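Local coordinates for alpha-1,3-glucanase (Streptomyces thermodiastaticus, PDB 7C7D), which hydrolyses the alpha-1,3-glucosidic linkages of alpha-1,3-glucan as a thermostable glycoside hydrolase of family GH87, at residues A[62-67]-A[91-96]; A[84-89]-A[159-164]; A[99-104]-A[179-184]; A[112-117]-A[188-193]; A[137-142]-A[163-168]. All coordinates share one frame; numbering follows the deposited sequence.

Contact 1 of 5, residues A[62-67]-A[91-96]. With CA (calcium ion), chain C.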
# COMPACT_ATOMS: atom_id res chain seq x y z
N VAL A 62 16.44 0.39 5.54
CA VAL A 62 17.57 1.29 5.32
C VAL A 62 17.60 1.64 3.84
O VAL A 62 17.70 0.75 2.99
CB VAL A 62 18.91 0.64 5.74
CG1 VAL A 62 20.05 1.63 5.51
CG2 VAL A 62 18.85 0.20 7.20
N GLU A 63 17.49 2.93 3.54
CA GLU A 63 17.53 3.37 2.15
C GLU A 63 18.92 3.10 1.58
O GLU A 63 19.94 3.36 2.22
CB GLU A 63 17.21 4.85 2.05
CG GLU A 63 15.80 5.23 2.49
CD GLU A 63 14.72 4.78 1.52
OE1 GLU A 63 13.53 4.93 1.89
OE2 GLU A 63 15.04 4.31 0.41
N ALA A 64 18.96 2.60 0.35
CA ALA A 64 20.26 2.31 -0.27
C ALA A 64 21.10 3.58 -0.41
O ALA A 64 22.33 3.53 -0.27
CB ALA A 64 20.05 1.65 -1.62
N GLU A 65 20.45 4.71 -0.66
CA GLU A 65 21.15 5.97 -0.82
C GLU A 65 21.76 6.47 0.48
O GLU A 65 22.57 7.40 0.44
CB GLU A 65 20.20 7.02 -1.42
CG GLU A 65 18.90 7.25 -0.63
CD GLU A 65 17.73 6.35 -1.05
OE1 GLU A 65 17.96 5.22 -1.52
OE2 GLU A 65 16.57 6.78 -0.88
N SER A 66 21.42 5.87 1.62
CA SER A 66 22.03 6.19 2.91
C SER A 66 23.17 5.24 3.26
O SER A 66 23.79 5.41 4.31
CB SER A 66 20.98 6.17 4.03
OG SER A 66 20.72 4.84 4.46
N ALA A 67 23.46 4.27 2.41
CA ALA A 67 24.50 3.29 2.66
C ALA A 67 25.76 3.67 1.88
O ALA A 67 25.78 4.63 1.11
CB ALA A 67 24.00 1.89 2.30
N GLN A 91 14.98 8.12 -4.44
CA GLN A 91 16.40 7.91 -4.70
C GLN A 91 16.71 6.43 -4.60
O GLN A 91 16.06 5.69 -3.87
CB GLN A 91 17.27 8.67 -3.70
CG GLN A 91 17.12 10.17 -3.77
CD GLN A 91 17.67 10.82 -2.54
OE1 GLN A 91 18.85 11.15 -2.47
NE2 GLN A 91 16.81 11.00 -1.53
N ALA A 92 17.74 6.01 -5.33
CA ALA A 92 18.20 4.63 -5.32
C ALA A 92 19.66 4.65 -5.75
O ALA A 92 20.22 5.70 -6.06
CB ALA A 92 17.33 3.76 -6.25
N VAL A 93 20.27 3.47 -5.80
CA VAL A 93 21.68 3.34 -6.15
C VAL A 93 21.80 2.34 -7.29
O VAL A 93 21.44 1.17 -7.14
CB VAL A 93 22.54 2.91 -4.96
CG1 VAL A 93 23.99 2.76 -5.39
CG2 VAL A 93 22.44 3.93 -3.82
N ARG A 94 22.32 2.80 -8.43
CA ARG A 94 22.52 1.94 -9.59
C ARG A 94 23.87 1.26 -9.46
O ARG A 94 24.91 1.93 -9.34
CB ARG A 94 22.48 2.77 -10.87
CG ARG A 94 22.65 1.92 -12.13
CD ARG A 94 22.39 2.73 -13.39
NE ARG A 94 23.45 3.71 -13.64
CZ ARG A 94 23.26 5.03 -13.65
NH1 ARG A 94 22.05 5.54 -13.42
NH2 ARG A 94 24.28 5.84 -13.88
N LEU A 95 23.86 -0.07 -9.45
CA LEU A 95 25.08 -0.86 -9.36
C LEU A 95 25.33 -1.50 -10.72
O LEU A 95 24.61 -2.41 -11.12
CB LEU A 95 24.93 -1.95 -8.31
CG LEU A 95 24.56 -1.53 -6.89
CD1 LEU A 95 24.42 -2.77 -6.02
CD2 LEU A 95 25.61 -0.59 -6.32
N ASP A 96 26.35 -1.03 -11.42
CA ASP A 96 26.89 -1.84 -12.49
C ASP A 96 27.40 -3.14 -11.90
O ASP A 96 27.78 -3.20 -10.71
CB ASP A 96 28.10 -1.16 -13.12
CG ASP A 96 27.72 -0.05 -14.08
OD1 ASP A 96 26.59 -0.04 -14.59
OD2 ASP A 96 28.58 0.85 -14.31
CA CA C . 15.57 4.65 -1.80
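Glu65 and Ala92 mark the closest backbone approach, their CA atoms 5.5 Å apart, where the end of strand 59-63 turns through the 3-10 segment 64-66 beside the start of strand 92-95. Between them a calcium ion supplies the main link. The Glu65 carboxylate is bidentate, with OE1 and OE2 each 2.5 Å from the calcium ion, while the carbonyl O of Gln91 binds it from the other segment at 2.4 Å. Glu63 adds a single oxygen, its OE2 lying 2.3 Å from the metal; its chain bends about CB-CG (chi2 -72°), which brings CD round toward the metal. This is a seven-oxygen calcium site in the beta-sandwich domain, beside strand 188-196, completed by the carbonyl of Ser88 and by O and OD1 of Asp191. Glu65 OE1 and the carbonyl O of Gln91, both electron-rich acceptors, stand 3.1 Å apart, a closeness the shared cation would make tolerable. Alongside the site, the Glu65 and Gln91 side chains cross at about a right angle, with Glu65 OE2 3.5 Å from Gln91 CB, whereas the Gln91 amide turns to Gly89. Val93 CG2 packs on the 3-10 segment, 4.0 Å from Ala64 CB.

Contact 2 of 5, residues A[84-89]-A[159-164]. With CA (calcium ion), chain C.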
# COMPACT_ATOMS: atom_id res chain seq x y z
N ALA A 84 13.59 6.98 -10.78
CA ALA A 84 13.75 7.53 -9.44
C ALA A 84 12.40 7.84 -8.79
O ALA A 84 12.27 7.74 -7.56
CB ALA A 84 14.62 8.78 -9.48
N SER A 85 11.39 8.21 -9.58
CA SER A 85 10.12 8.63 -8.99
C SER A 85 9.45 7.50 -8.22
O SER A 85 8.72 7.77 -7.27
CB SER A 85 9.16 9.18 -10.05
OG SER A 85 8.64 8.14 -10.89
N GLU A 86 9.69 6.25 -8.63
CA GLU A 86 9.08 5.11 -7.96
C GLU A 86 9.94 4.55 -6.83
O GLU A 86 9.53 3.58 -6.19
CB GLU A 86 8.74 3.99 -8.96
CG GLU A 86 7.51 4.26 -9.82
CD GLU A 86 6.96 3.01 -10.48
OE1 GLU A 86 7.59 1.95 -10.36
OE2 GLU A 86 5.89 3.11 -11.12
N ALA A 87 11.11 5.13 -6.58
CA ALA A 87 11.95 4.66 -5.49
C ALA A 87 11.50 5.27 -4.16
O ALA A 87 11.09 6.43 -4.10
CB ALA A 87 13.40 5.06 -5.75
N SER A 88 11.58 4.47 -3.10
CA SER A 88 11.44 4.99 -1.75
C SER A 88 12.43 6.14 -1.55
O SER A 88 13.61 6.02 -1.88
CB SER A 88 11.74 3.86 -0.76
OG SER A 88 11.43 4.24 0.57
N GLY A 89 11.94 7.27 -1.04
CA GLY A 89 12.78 8.45 -0.93
C GLY A 89 13.11 9.13 -2.24
O GLY A 89 13.90 10.08 -2.24
N HIS A 159 4.81 1.71 -15.59
CA HIS A 159 5.07 1.86 -14.17
C HIS A 159 5.49 0.52 -13.59
O HIS A 159 5.71 -0.45 -14.33
CB HIS A 159 3.86 2.49 -13.45
CG HIS A 159 2.57 1.75 -13.66
ND1 HIS A 159 1.77 1.96 -14.77
CD2 HIS A 159 1.95 0.82 -12.91
CE1 HIS A 159 0.70 1.18 -14.68
NE2 HIS A 159 0.78 0.48 -13.56
N HIS A 160 5.62 0.46 -12.27
CA HIS A 160 5.92 -0.79 -11.57
C HIS A 160 7.33 -1.28 -11.92
O HIS A 160 7.53 -2.44 -12.30
CB HIS A 160 4.86 -1.85 -11.89
CG HIS A 160 4.60 -2.84 -10.80
ND1 HIS A 160 3.94 -2.51 -9.64
CD2 HIS A 160 4.88 -4.16 -10.72
CE1 HIS A 160 3.84 -3.59 -8.88
NE2 HIS A 160 4.40 -4.61 -9.52
N PHE A 161 8.31 -0.38 -11.81
CA PHE A 161 9.68 -0.70 -12.23
C PHE A 161 10.41 -1.57 -11.23
O PHE A 161 11.37 -2.27 -11.60
CB PHE A 161 10.49 0.59 -12.39
CG PHE A 161 9.82 1.61 -13.27
CD1 PHE A 161 9.33 1.27 -14.52
CD2 PHE A 161 9.69 2.92 -12.83
CE1 PHE A 161 8.72 2.21 -15.31
CE2 PHE A 161 9.07 3.86 -13.62
CZ PHE A 161 8.59 3.51 -14.87
N TYR A 162 10.02 -1.53 -9.96
CA TYR A 162 10.74 -2.21 -8.90
C TYR A 162 10.06 -3.53 -8.56
O TYR A 162 8.99 -3.86 -9.08
CB TYR A 162 10.85 -1.30 -7.65
CG TYR A 162 11.73 -0.08 -7.89
CD1 TYR A 162 11.21 1.06 -8.49
CD2 TYR A 162 13.08 -0.09 -7.53
CE1 TYR A 162 12.01 2.16 -8.73
CE2 TYR A 162 13.89 1.00 -7.78
CZ TYR A 162 13.35 2.13 -8.38
OH TYR A 162 14.15 3.21 -8.63
N ASP A 163 10.70 -4.27 -7.67
CA ASP A 163 10.28 -5.59 -7.24
C ASP A 163 10.99 -5.83 -5.91
O ASP A 163 11.95 -5.13 -5.58
CB ASP A 163 10.72 -6.63 -8.28
CG ASP A 163 10.20 -8.00 -7.99
OD1 ASP A 163 9.00 -8.11 -7.71
OD2 ASP A 163 11.00 -8.97 -8.08
N ASN A 164 10.51 -6.81 -5.16
CA ASN A 164 11.11 -7.15 -3.87
C ASN A 164 11.59 -8.59 -3.90
O ASN A 164 10.86 -9.50 -4.31
CB ASN A 164 10.12 -6.93 -2.72
CG ASN A 164 9.93 -5.46 -2.42
OD1 ASN A 164 10.57 -4.91 -1.52
ND2 ASN A 164 9.06 -4.80 -3.18
CA CA C . 15.57 4.65 -1.80
O HOH W 1 7.90 -0.05 -8.57
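Glu86 OE1 is gripped by two donors, the backbone N of Phe161 at 2.8 Å and water 1 at 2.7 Å. The carboxylate thus serves as a side-chain clamp between two loops of the N-terminal beta-sandwich domain, binding the turn that leads into strand 163-169. Its other oxygen, OE2, accepts from His160 N at 2.9 Å through the syn lone pair, the side that faces OE1. Phe161 N also comes from the syn side but lies 22° out of the carboxylate plane; the consecutive amides of His160 and Phe161 each take one oxygen. The chain of Glu86 runs extended beyond CG (chi2 -163°), which carries CD across toward the turn. There OE2 lies over one face of the Phe161 ring, the carboxylate and ring planes 32° apart, while Glu86 OE1 comes within 3.4 Å of Phe161 CD2. Water 1 extends the grip by one residue, accepting from Tyr162 N at 2.9 Å. On the calcium side, Ala87 CB meets the phenol end of Tyr162, whose hydroxyl has its polar partner in Leu83. The next residue, Ser88, gives its carbonyl to the calcium ion shared with Glu63, Glu65, Gln91 and Asp191; that Ser88 O to calcium distance is 2.4 Å.

Contact 3 of 5, residues A[99-104]-A[179-184]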
# COMPACT_ATOMS: atom_id res chain seq x y z
N GLN A 99 29.98 -3.32 -8.58
CA GLN A 99 29.67 -2.31 -7.61
C GLN A 99 28.79 -2.89 -6.53
O GLN A 99 28.09 -3.88 -6.73
CB GLN A 99 29.08 -1.06 -8.31
CG GLN A 99 30.05 -0.46 -9.37
CD GLN A 99 29.48 0.63 -10.25
OE1 GLN A 99 28.27 0.81 -10.36
NE2 GLN A 99 30.37 1.34 -10.93
N ARG A 100 28.88 -2.28 -5.36
CA ARG A 100 28.26 -2.82 -4.18
C ARG A 100 27.65 -1.69 -3.39
O ARG A 100 28.00 -0.52 -3.54
CB ARG A 100 29.27 -3.59 -3.33
CG ARG A 100 30.45 -2.76 -2.87
CD ARG A 100 31.55 -3.63 -2.29
NE ARG A 100 32.89 -3.11 -2.53
CZ ARG A 100 33.66 -3.41 -3.57
NH1 ARG A 100 33.22 -4.25 -4.50
NH2 ARG A 100 34.87 -2.89 -3.68
N VAL A 101 26.72 -2.07 -2.53
CA VAL A 101 26.19 -1.15 -1.54
C VAL A 101 26.30 -1.86 -0.20
O VAL A 101 25.90 -3.02 -0.07
CB VAL A 101 24.76 -0.70 -1.85
CG1 VAL A 101 23.84 -1.89 -2.04
CG2 VAL A 101 24.23 0.21 -0.76
N GLU A 102 26.92 -1.19 0.77
CA GLU A 102 27.25 -1.78 2.06
C GLU A 102 26.36 -1.13 3.11
O GLU A 102 26.52 0.06 3.41
CB GLU A 102 28.72 -1.53 2.38
CG GLU A 102 29.19 -2.12 3.68
CD GLU A 102 30.67 -1.93 3.90
OE1 GLU A 102 31.36 -1.50 2.95
OE2 GLU A 102 31.15 -2.21 5.01
N PHE A 103 25.43 -1.91 3.65
CA PHE A 103 24.49 -1.42 4.64
C PHE A 103 25.05 -1.66 6.03
O PHE A 103 25.62 -2.72 6.32
CB PHE A 103 23.17 -2.18 4.53
CG PHE A 103 22.39 -1.88 3.29
CD1 PHE A 103 21.46 -0.86 3.27
CD2 PHE A 103 22.56 -2.64 2.15
CE1 PHE A 103 20.74 -0.58 2.12
CE2 PHE A 103 21.84 -2.38 1.00
CZ PHE A 103 20.92 -1.35 0.99
N THR A 104 24.85 -0.69 6.91
CA THR A 104 25.05 -0.91 8.34
C THR A 104 23.74 -1.45 8.91
O THR A 104 22.69 -0.81 8.78
CB THR A 104 25.48 0.37 9.04
OG1 THR A 104 26.77 0.76 8.55
CG2 THR A 104 25.57 0.14 10.54
N VAL A 179 26.03 -5.62 5.95
CA VAL A 179 25.49 -6.48 4.90
C VAL A 179 25.72 -5.76 3.58
O VAL A 179 25.26 -4.62 3.40
CB VAL A 179 24.00 -6.78 5.12
CG1 VAL A 179 23.41 -7.51 3.91
CG2 VAL A 179 23.81 -7.60 6.38
N THR A 180 26.45 -6.40 2.68
CA THR A 180 26.81 -5.81 1.40
C THR A 180 26.12 -6.57 0.28
O THR A 180 26.13 -7.80 0.25
CB THR A 180 28.33 -5.83 1.20
OG1 THR A 180 28.95 -5.08 2.25
CG2 THR A 180 28.70 -5.20 -0.13
N LEU A 181 25.51 -5.82 -0.63
CA LEU A 181 24.95 -6.37 -1.85
C LEU A 181 25.89 -6.03 -2.99
O LEU A 181 26.27 -4.87 -3.17
CB LEU A 181 23.57 -5.76 -2.11
CG LEU A 181 22.58 -5.79 -0.95
CD1 LEU A 181 21.25 -5.19 -1.36
CD2 LEU A 181 22.41 -7.22 -0.44
N GLN A 182 26.29 -7.05 -3.75
CA GLN A 182 27.28 -6.91 -4.80
C GLN A 182 26.70 -7.39 -6.12
O GLN A 182 26.33 -8.57 -6.25
CB GLN A 182 28.54 -7.72 -4.47
CG GLN A 182 29.65 -7.59 -5.48
CD GLN A 182 30.98 -7.36 -4.82
OE1 GLN A 182 31.19 -6.37 -4.12
NE2 GLN A 182 31.90 -8.30 -5.02
N ALA A 183 26.62 -6.50 -7.10
CA ALA A 183 26.13 -6.87 -8.43
C ALA A 183 27.22 -7.64 -9.16
O ALA A 183 28.39 -7.36 -8.99
CB ALA A 183 25.77 -5.61 -9.22
N THR A 184 26.82 -8.63 -9.96
CA THR A 184 27.81 -9.47 -10.63
C THR A 184 27.45 -9.78 -12.08
O THR A 184 28.35 -9.89 -12.93
CB THR A 184 28.02 -10.80 -9.88
OG1 THR A 184 26.79 -11.53 -9.83
CG2 THR A 184 28.56 -10.57 -8.47
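Val101 and Leu181 form a hydrogen-bonded antiparallel pair: Val101 N reaches Leu181 O and Leu181 N reaches Val101 O, each at 2.9 Å. Phe103 and Val179 make the second such pair, and Ala183 N donates to Gln99 O at the other end, 3.0 Å away. Five backbone bonds therefore join strands 100-104 and 178-183, whose short axes run at 165°. In the non-hydrogen-bonded pairs the backbone N and O of Arg100 and Glu102 turn away from strand 178-183: backbone bonds tie them to Thr70 and Thr68, just as Thr180 and Gln182 pair with Tyr129 and Asp127 of strand 123-130. Both strands are thus interior to a five-stranded antiparallel sheet of the beta-sandwich domain. On one face Arg100 and Gln182 lie side by side, pointing the same way. Arg100 NH1 donates to Gln182 OE1 at 3.0 Å, but from 43° above the amide's carbonyl plane, its N-H...O angle 147°. The opposite face is apolar, with Phe103 CE2 against Leu181 CD1 at 3.7 Å and Val101 CG1 on Leu181 CB. The chemistry implies a two-sided sheet: polar pairing on the Arg100 face, and a greasy face turned to Ala193 and Val190 of the other sheet.

Contact 4 of 5, residues A[112-117]-A[188-193]. With CA (calcium ion), chain C.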
# COMPACT_ATOMS: atom_id res chain seq x y z
N LEU A 112 16.42 -10.71 5.03
CA LEU A 112 16.66 -9.53 4.22
C LEU A 112 15.63 -9.48 3.10
O LEU A 112 15.42 -10.48 2.41
CB LEU A 112 18.06 -9.64 3.61
CG LEU A 112 18.51 -8.57 2.63
CD1 LEU A 112 18.56 -7.22 3.32
CD2 LEU A 112 19.88 -8.93 2.08
N THR A 113 14.98 -8.33 2.93
CA THR A 113 14.15 -8.05 1.76
C THR A 113 14.70 -6.81 1.08
O THR A 113 14.98 -5.81 1.75
CB THR A 113 12.69 -7.83 2.14
OG1 THR A 113 12.19 -8.98 2.83
CG2 THR A 113 11.83 -7.59 0.90
N VAL A 114 14.88 -6.87 -0.24
CA VAL A 114 15.48 -5.78 -1.00
C VAL A 114 14.53 -5.35 -2.11
O VAL A 114 14.09 -6.19 -2.90
CB VAL A 114 16.83 -6.20 -1.59
CG1 VAL A 114 17.44 -5.05 -2.39
CG2 VAL A 114 17.78 -6.65 -0.49
N ALA A 115 14.23 -4.06 -2.16
CA ALA A 115 13.48 -3.48 -3.27
C ALA A 115 14.48 -2.99 -4.31
O ALA A 115 15.42 -2.27 -3.98
CB ALA A 115 12.60 -2.33 -2.79
N TYR A 116 14.27 -3.38 -5.57
CA TYR A 116 15.28 -3.17 -6.60
C TYR A 116 14.58 -3.12 -7.95
O TYR A 116 13.42 -3.53 -8.08
CB TYR A 116 16.29 -4.33 -6.60
CG TYR A 116 15.62 -5.56 -7.15
CD1 TYR A 116 14.83 -6.37 -6.33
CD2 TYR A 116 15.68 -5.87 -8.51
CE1 TYR A 116 14.14 -7.46 -6.85
CE2 TYR A 116 14.98 -6.94 -9.03
CZ TYR A 116 14.23 -7.74 -8.20
OH TYR A 116 13.55 -8.82 -8.71
N SER A 117 15.32 -2.68 -8.97
CA SER A 117 14.89 -2.77 -10.36
C SER A 117 16.05 -3.27 -11.20
O SER A 117 17.21 -2.94 -10.93
CB SER A 117 14.46 -1.38 -10.86
OG SER A 117 14.00 -1.42 -12.19
N VAL A 188 21.88 -3.62 -11.29
CA VAL A 188 20.78 -3.62 -10.33
C VAL A 188 20.68 -2.23 -9.71
O VAL A 188 21.67 -1.71 -9.19
CB VAL A 188 20.96 -4.68 -9.23
CG1 VAL A 188 19.72 -4.72 -8.33
CG2 VAL A 188 21.23 -6.05 -9.85
N THR A 189 19.49 -1.65 -9.75
CA THR A 189 19.22 -0.40 -9.06
C THR A 189 18.57 -0.75 -7.73
O THR A 189 17.44 -1.25 -7.70
CB THR A 189 18.35 0.51 -9.92
OG1 THR A 189 19.07 0.83 -11.11
CG2 THR A 189 18.02 1.80 -9.18
N VAL A 190 19.29 -0.53 -6.64
CA VAL A 190 18.85 -0.91 -5.30
C VAL A 190 18.19 0.29 -4.63
O VAL A 190 18.79 1.36 -4.53
CB VAL A 190 20.02 -1.45 -4.46
CG1 VAL A 190 19.52 -1.88 -3.08
CG2 VAL A 190 20.70 -2.62 -5.18
N ASP A 191 16.96 0.11 -4.16
CA ASP A 191 16.19 1.21 -3.59
C ASP A 191 16.32 1.28 -2.07
O ASP A 191 16.66 2.33 -1.50
CB ASP A 191 14.72 1.02 -3.99
CG ASP A 191 13.82 2.10 -3.45
OD1 ASP A 191 14.33 3.13 -2.93
OD2 ASP A 191 12.58 1.92 -3.55
N VAL A 192 16.02 0.17 -1.39
CA VAL A 192 15.90 0.13 0.06
C VAL A 192 15.99 -1.34 0.46
O VAL A 192 15.59 -2.22 -0.30
CB VAL A 192 14.57 0.80 0.53
CG1 VAL A 192 13.35 0.20 -0.17
CG2 VAL A 192 14.42 0.74 2.05
N ALA A 193 16.54 -1.60 1.64
CA ALA A 193 16.64 -2.95 2.17
C ALA A 193 15.99 -3.00 3.55
O ALA A 193 16.15 -2.09 4.36
CB ALA A 193 18.11 -3.39 2.28
CA CA C . 15.57 4.65 -1.80
O HOH W 2 19.02 -1.23 -13.00
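A classic beta bulge interrupts the antiparallel pairing of strands 109-117 and 188-196 in the second sheet of the beta-sandwich domain. Ala115 is the single residue opposite the bulge: N donates to Val192 O at 2.9 Å, while O accepts from Asp191 N at 2.8 Å, two consecutive residues thus facing one. The register shifts by one between Ala115 and Tyr116, and Asp191, with psi at -55°, is the extra residue. Beyond it regular pairing resumes, Ser117 N bonding to Thr189 O and Thr189 N to Ser117 O. Water 2 bridges the same end, between Ser117 O and Thr189 OG1.

The bulge turns Asp191 to the metal. With CG anti to the backbone N (chi1 180°), the carboxylate stands off the strand, and OD1 binds the calcium ion at 2.3 Å together with the residue's own O at 2.6 Å. OD2 probably accepts from Ser88 N, and Ser88 also gives its carbonyl to the metal.

Toward the sandwich interior the contacts are apolar: the Val114 and Val190 side chains cross at a slant, CG1 to CG1 3.9 Å, Leu112 CD1 meets Ala193 CB, and Leu181 of the facing sheet covers Leu112, Val114 and Val190. On the other face Ala115 CB rests 3.7 Å from Val192 CG1. The whole is a bulged beta strand that chelates calcium through main chain and side chain of one residue, within a two-sheet sandwich.

Contact 5 of 5, residues A[137-142]-A[163-168]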
# COMPACT_ATOMS: atom_id res chain seq x y z
N ARG A 137 24.37 -18.03 -0.71
CA ARG A 137 23.20 -17.89 -1.54
C ARG A 137 23.16 -16.44 -1.99
O ARG A 137 23.79 -15.56 -1.39
CB ARG A 137 21.92 -18.17 -0.77
CG ARG A 137 21.52 -19.60 -0.68
CD ARG A 137 20.59 -19.82 0.51
NE ARG A 137 21.27 -19.71 1.81
CZ ARG A 137 21.64 -18.58 2.43
NH1 ARG A 137 21.33 -17.38 1.96
NH2 ARG A 137 22.26 -18.66 3.59
N SER A 138 22.42 -16.20 -3.05
CA SER A 138 22.29 -14.87 -3.61
C SER A 138 20.81 -14.53 -3.74
O SER A 138 19.94 -15.41 -3.65
CB SER A 138 22.95 -14.79 -4.99
OG SER A 138 22.36 -15.72 -5.87
N LEU A 139 20.53 -13.26 -3.96
CA LEU A 139 19.17 -12.81 -4.20
C LEU A 139 18.88 -12.94 -5.68
O LEU A 139 19.70 -12.56 -6.52
CB LEU A 139 19.01 -11.36 -3.77
CG LEU A 139 19.09 -11.06 -2.28
CD1 LEU A 139 19.53 -9.62 -2.05
CD2 LEU A 139 17.76 -11.34 -1.61
N THR A 140 17.71 -13.49 -6.01
CA THR A 140 17.26 -13.51 -7.39
C THR A 140 16.66 -12.16 -7.74
O THR A 140 15.80 -11.65 -7.01
CB THR A 140 16.22 -14.62 -7.58
OG1 THR A 140 16.81 -15.88 -7.26
CG2 THR A 140 15.72 -14.64 -9.03
N VAL A 141 17.11 -11.56 -8.83
CA VAL A 141 16.60 -10.28 -9.29
C VAL A 141 16.09 -10.43 -10.71
O VAL A 141 16.74 -11.07 -11.55
CB VAL A 141 17.64 -9.15 -9.18
CG1 VAL A 141 17.89 -8.78 -7.72
CG2 VAL A 141 18.95 -9.55 -9.84
N THR A 142 14.92 -9.86 -10.98
CA THR A 142 14.32 -10.02 -12.29
C THR A 142 13.44 -8.83 -12.63
O THR A 142 13.02 -8.07 -11.75
CB THR A 142 13.50 -11.32 -12.38
OG1 THR A 142 12.99 -11.47 -13.71
CG2 THR A 142 12.34 -11.29 -11.39
N ASP A 163 10.70 -4.27 -7.67
CA ASP A 163 10.28 -5.59 -7.24
C ASP A 163 10.99 -5.83 -5.91
O ASP A 163 11.95 -5.13 -5.58
CB ASP A 163 10.72 -6.63 -8.28
CG ASP A 163 10.20 -8.00 -7.99
OD1 ASP A 163 9.00 -8.11 -7.71
OD2 ASP A 163 11.00 -8.97 -8.08
N ASN A 164 10.51 -6.81 -5.16
CA ASN A 164 11.11 -7.15 -3.87
C ASN A 164 11.59 -8.59 -3.90
O ASN A 164 10.86 -9.50 -4.31
CB ASN A 164 10.12 -6.93 -2.72
CG ASN A 164 9.93 -5.46 -2.42
OD1 ASN A 164 10.57 -4.91 -1.52
ND2 ASN A 164 9.06 -4.80 -3.18
N THR A 165 12.82 -8.79 -3.46
CA THR A 165 13.41 -10.11 -3.38
C THR A 165 13.91 -10.33 -1.96
O THR A 165 14.40 -9.39 -1.31
CB THR A 165 14.54 -10.25 -4.42
OG1 THR A 165 15.05 -11.58 -4.39
CG2 THR A 165 15.66 -9.25 -4.17
N ARG A 166 13.74 -11.55 -1.45
CA ARG A 166 14.02 -11.82 -0.05
C ARG A 166 14.91 -13.05 0.11
O ARG A 166 14.98 -13.91 -0.77
CB ARG A 166 12.73 -12.00 0.77
CG ARG A 166 11.98 -13.29 0.49
CD ARG A 166 10.76 -13.43 1.39
NE ARG A 166 10.04 -14.68 1.14
CZ ARG A 166 9.04 -15.14 1.87
NH1 ARG A 166 8.61 -14.46 2.93
NH2 ARG A 166 8.46 -16.29 1.56
N LEU A 167 15.56 -13.12 1.27
CA LEU A 167 16.46 -14.22 1.56
C LEU A 167 16.62 -14.33 3.07
O LEU A 167 16.86 -13.31 3.74
CB LEU A 167 17.82 -13.94 0.92
CG LEU A 167 18.88 -15.04 0.83
CD1 LEU A 167 18.26 -16.35 0.36
CD2 LEU A 167 19.98 -14.60 -0.11
N LEU A 168 16.49 -15.54 3.60
CA LEU A 168 16.97 -15.80 4.95
C LEU A 168 18.49 -15.79 4.92
O LEU A 168 19.10 -16.39 4.03
CB LEU A 168 16.47 -17.16 5.44
CG LEU A 168 14.97 -17.30 5.71
CD1 LEU A 168 14.57 -18.76 5.89
CD2 LEU A 168 14.56 -16.49 6.94
O HOH W 3 15.86 -14.21 -3.74
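Polar links centre on Thr165, whose OG1 donates to Thr140 O at 2.7 Å. Having OG1 anti to the backbone N (chi1 -176°) directs the hydroxyl at the facing strand, and it reaches the carbonyl 19° out of its plane. Water 3 reinforces the bridge: it donates to Thr165 OG1 at 2.8 Å and to Arg166 O at 3.1 Å, and accepts from Thr140 N at 3.0 Å. Thr140 O is thus met directly by Thr165 OG1, and Thr140 N through the water, while the strand axes are 6.5 Å apart and no backbone-to-backbone bond spans them.

In the apolar packing, Leu139 CD2 lies 3.6 Å from Leu167 CB, the two side chains crossing at a slant, and Val141 CG1 approaches Thr165 CG2 at 4.2 Å.

The cationic Arg137 chain bends at chi3 (-71°), and its NH1 lies 3.6 Å from Leu167 CG; Leu168 O sits over one guanidinium face, while NH2 has a weak bond to Leu169 O.

Strand 133-142 is an outer strand of the five-stranded sheet, hydrogen-bonded to strand 123-130, and strand 163-169 pairs with strand 109-117 of the second sheet, so the contact closes the sandwich where the two sheet edges meet. Beyond it, Arg166 makes cation-pi contacts with Trp267 and Trp323 of the parallel beta-helix.

How the contacts relate
From the N terminus, contact 1 closes first, bringing residues 62-67 to 91-96 around the calcium ion. Contact 2 opens inside that loop at 84-89 and closes at 159-164, so the two cross. Contacts 3 and 4 open after contact 1 has closed, and they cross each other: 99-104 waits for 179-184, and 112-117 for 188-193. Contact 2 crosses both as well. Contact 5 is nested inside the loops of contacts 3 and 4, and shares Asp163 and Asn164 with contact 2. Contacts 1, 2 and 4 converge on one calcium ion; contact 3 belongs to the facing sheet, packing on contact 4, while contact 5 joins the sheets at their edge.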